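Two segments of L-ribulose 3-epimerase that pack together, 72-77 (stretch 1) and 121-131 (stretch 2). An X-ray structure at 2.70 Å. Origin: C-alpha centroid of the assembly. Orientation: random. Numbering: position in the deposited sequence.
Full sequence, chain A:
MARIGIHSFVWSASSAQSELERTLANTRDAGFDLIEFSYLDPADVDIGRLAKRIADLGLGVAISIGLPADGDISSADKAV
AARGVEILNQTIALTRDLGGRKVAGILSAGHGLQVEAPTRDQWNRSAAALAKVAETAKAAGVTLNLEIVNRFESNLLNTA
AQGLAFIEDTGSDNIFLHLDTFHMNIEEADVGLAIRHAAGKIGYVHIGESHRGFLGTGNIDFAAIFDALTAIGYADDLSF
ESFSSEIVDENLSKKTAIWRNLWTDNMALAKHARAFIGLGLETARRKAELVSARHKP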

# COMPACT_ATOMS: atom_id res chain seq x y z
N ASP A 72 -4.29 -36.15 -16.48
CA ASP A 72 -4.07 -35.77 -15.11
C ASP A 72 -3.48 -36.86 -14.24
O ASP A 72 -4.12 -37.82 -13.91
CB ASP A 72 -5.38 -35.31 -14.52
CG ASP A 72 -5.23 -34.85 -13.13
OD1 ASP A 72 -4.18 -35.12 -12.56
OD2 ASP A 72 -6.13 -34.24 -12.60
N ILE A 73 -2.28 -36.62 -13.77
CA ILE A 73 -1.49 -37.56 -13.00
C ILE A 73 -2.00 -37.81 -11.61
O ILE A 73 -1.48 -38.62 -10.92
CB ILE A 73 -0.02 -37.14 -12.90
CG1 ILE A 73 0.14 -35.82 -12.20
CG2 ILE A 73 0.58 -36.98 -14.26
CD1 ILE A 73 1.57 -35.41 -12.11
N SER A 74 -2.96 -37.02 -11.19
CA SER A 74 -3.64 -37.25 -9.94
C SER A 74 -4.88 -38.09 -10.08
O SER A 74 -5.45 -38.44 -9.11
CB SER A 74 -4.02 -35.92 -9.33
OG SER A 74 -4.59 -35.10 -10.30
N SER A 75 -5.24 -38.42 -11.28
CA SER A 75 -6.44 -39.16 -11.50
C SER A 75 -6.40 -40.58 -11.00
O SER A 75 -5.38 -41.22 -11.02
CB SER A 75 -6.77 -39.16 -12.96
OG SER A 75 -7.86 -40.00 -13.17
N ALA A 76 -7.53 -41.06 -10.52
CA ALA A 76 -7.70 -42.44 -10.15
C ALA A 76 -7.58 -43.34 -11.35
O ALA A 76 -7.10 -44.44 -11.26
CB ALA A 76 -9.01 -42.64 -9.47
N ASP A 77 -8.06 -42.88 -12.50
CA ASP A 77 -8.03 -43.73 -13.65
C ASP A 77 -6.63 -43.80 -14.14
O ASP A 77 -6.06 -42.85 -14.59
CB ASP A 77 -8.96 -43.16 -14.71
CG ASP A 77 -8.56 -43.55 -16.10
OD1 ASP A 77 -7.39 -43.87 -16.30
OD2 ASP A 77 -9.40 -43.56 -16.98
N ASP A 121 -6.09 -39.02 -1.51
CA ASP A 121 -5.59 -40.00 -2.47
C ASP A 121 -5.10 -39.32 -3.73
O ASP A 121 -4.08 -39.72 -4.31
CB ASP A 121 -6.64 -41.06 -2.80
CG ASP A 121 -7.05 -41.87 -1.58
OD1 ASP A 121 -6.27 -41.91 -0.59
OD2 ASP A 121 -8.15 -42.47 -1.64
N GLN A 122 -5.82 -38.28 -4.16
CA GLN A 122 -5.39 -37.46 -5.30
C GLN A 122 -4.02 -36.86 -4.99
O GLN A 122 -3.09 -36.96 -5.80
CB GLN A 122 -6.41 -36.35 -5.58
CG GLN A 122 -6.10 -35.46 -6.78
CD GLN A 122 -6.81 -34.13 -6.71
OE1 GLN A 122 -7.58 -33.87 -5.78
NE2 GLN A 122 -6.55 -33.26 -7.67
N TRP A 123 -3.91 -36.26 -3.80
CA TRP A 123 -2.65 -35.72 -3.29
C TRP A 123 -1.53 -36.72 -3.35
O TRP A 123 -0.51 -36.47 -4.01
CB TRP A 123 -2.86 -35.23 -1.85
CG TRP A 123 -1.69 -34.47 -1.26
CD1 TRP A 123 -0.52 -34.99 -0.74
CD2 TRP A 123 -1.57 -33.01 -1.11
NE1 TRP A 123 0.30 -33.99 -0.29
CE2 TRP A 123 -0.27 -32.78 -0.48
CE3 TRP A 123 -2.37 -31.92 -1.42
CZ2 TRP A 123 0.19 -31.50 -0.17
CZ3 TRP A 123 -1.90 -30.63 -1.11
CH2 TRP A 123 -0.65 -30.43 -0.51
N ASN A 124 -1.71 -37.86 -2.69
CA ASN A 124 -0.67 -38.90 -2.61
C ASN A 124 -0.25 -39.46 -3.99
O ASN A 124 0.94 -39.64 -4.24
CB ASN A 124 -1.08 -40.03 -1.64
CG ASN A 124 -1.35 -39.54 -0.21
OD1 ASN A 124 -0.71 -38.59 0.28
ND2 ASN A 124 -2.30 -40.19 0.45
N ARG A 125 -1.23 -39.69 -4.87
CA ARG A 125 -0.95 -40.17 -6.24
C ARG A 125 -0.00 -39.24 -6.98
O ARG A 125 1.03 -39.67 -7.51
CB ARG A 125 -2.24 -40.33 -7.05
CG ARG A 125 -3.11 -41.53 -6.70
CD ARG A 125 -4.16 -41.79 -7.77
NE ARG A 125 -5.30 -40.87 -7.70
CZ ARG A 125 -6.38 -41.03 -6.93
NH1 ARG A 125 -6.48 -42.08 -6.13
NH2 ARG A 125 -7.35 -40.13 -6.95
N SER A 126 -0.37 -37.95 -7.00
CA SER A 126 0.42 -36.92 -7.67
C SER A 126 1.84 -36.84 -7.10
O SER A 126 2.82 -36.79 -7.85
CB SER A 126 -0.28 -35.56 -7.57
OG SER A 126 0.32 -34.62 -8.44
N ALA A 127 1.93 -36.83 -5.77
CA ALA A 127 3.20 -36.86 -5.07
C ALA A 127 4.02 -38.09 -5.48
O ALA A 127 5.16 -37.95 -5.96
CB ALA A 127 2.97 -36.84 -3.56
N ALA A 128 3.42 -39.27 -5.34
CA ALA A 128 4.08 -40.53 -5.69
C ALA A 128 4.60 -40.51 -7.11
O ALA A 128 5.75 -40.86 -7.36
CB ALA A 128 3.16 -41.71 -5.46
N ALA A 129 3.77 -40.05 -8.04
CA ALA A 129 4.14 -40.03 -9.45
C ALA A 129 5.24 -39.02 -9.75
O ALA A 129 6.20 -39.33 -10.48
CB ALA A 129 2.93 -39.79 -10.33
N LEU A 130 5.11 -37.82 -9.19
CA LEU A 130 6.09 -36.76 -9.45
C LEU A 130 7.44 -37.04 -8.81
O LEU A 130 8.48 -36.71 -9.39
CB LEU A 130 5.55 -35.38 -9.05
CG LEU A 130 4.63 -34.70 -10.07
CD1 LEU A 130 3.87 -33.56 -9.42
CD2 LEU A 130 5.39 -34.21 -11.30
N ALA A 131 7.43 -37.68 -7.64
CA ALA A 131 8.65 -38.23 -7.04
C ALA A 131 9.48 -39.02 -8.06
O ALA A 131 10.71 -38.93 -8.07
CB ALA A 131 8.31 -39.11 -5.84
O HOH W 1 -8.09 -37.60 -8.83

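Residues 72-77 form an irregular loop that lies against one side of the helix spanning 121-131, burying 373 Å² in total. The loop opens with a type I beta turn from Asp-72 to Ser-75, closed by Ser-75 N donating to Asp-72 O (2.9 Å). The turn places Ser-74 closest to the helix, its CA 4.7 Å from the CA of Ser-126, and Ser-74 CB lies 4.1 Å from Ser-126 CB.

The turn leaves the carbonyl of Ser-74 free of a backbone partner within these segments, and Arg-125 supplies one. Its NE donates to Ser-74 O at 2.8 Å and a nearly linear 169°, while NH2 adds a weak bond to the same oxygen at 3.3 Å. Ser-74 O lies near the guanidinium plane, where the N-H groups point; Ala-76 N sits over one face. A water also joins the pair, donating to Ser-74 O (2.8 Å) and accepting from Arg-125 NH2 (3.2 Å).

Apolar packing adds to the contact where Ile-73 CD1 reaches Leu-130 CG at 3.7 Å. Separately, the aliphatic carbons Ser-74 CB and Gln-122 CG make a close contact at 3.3 Å. The polar ends of Gln-122 and Ser-126 OG find their partners outside the two segments. Within the loop, Asp-77 N donates to Ser-75 OG (3.0 Å), and the Asp-77 side chain caps the helix that follows.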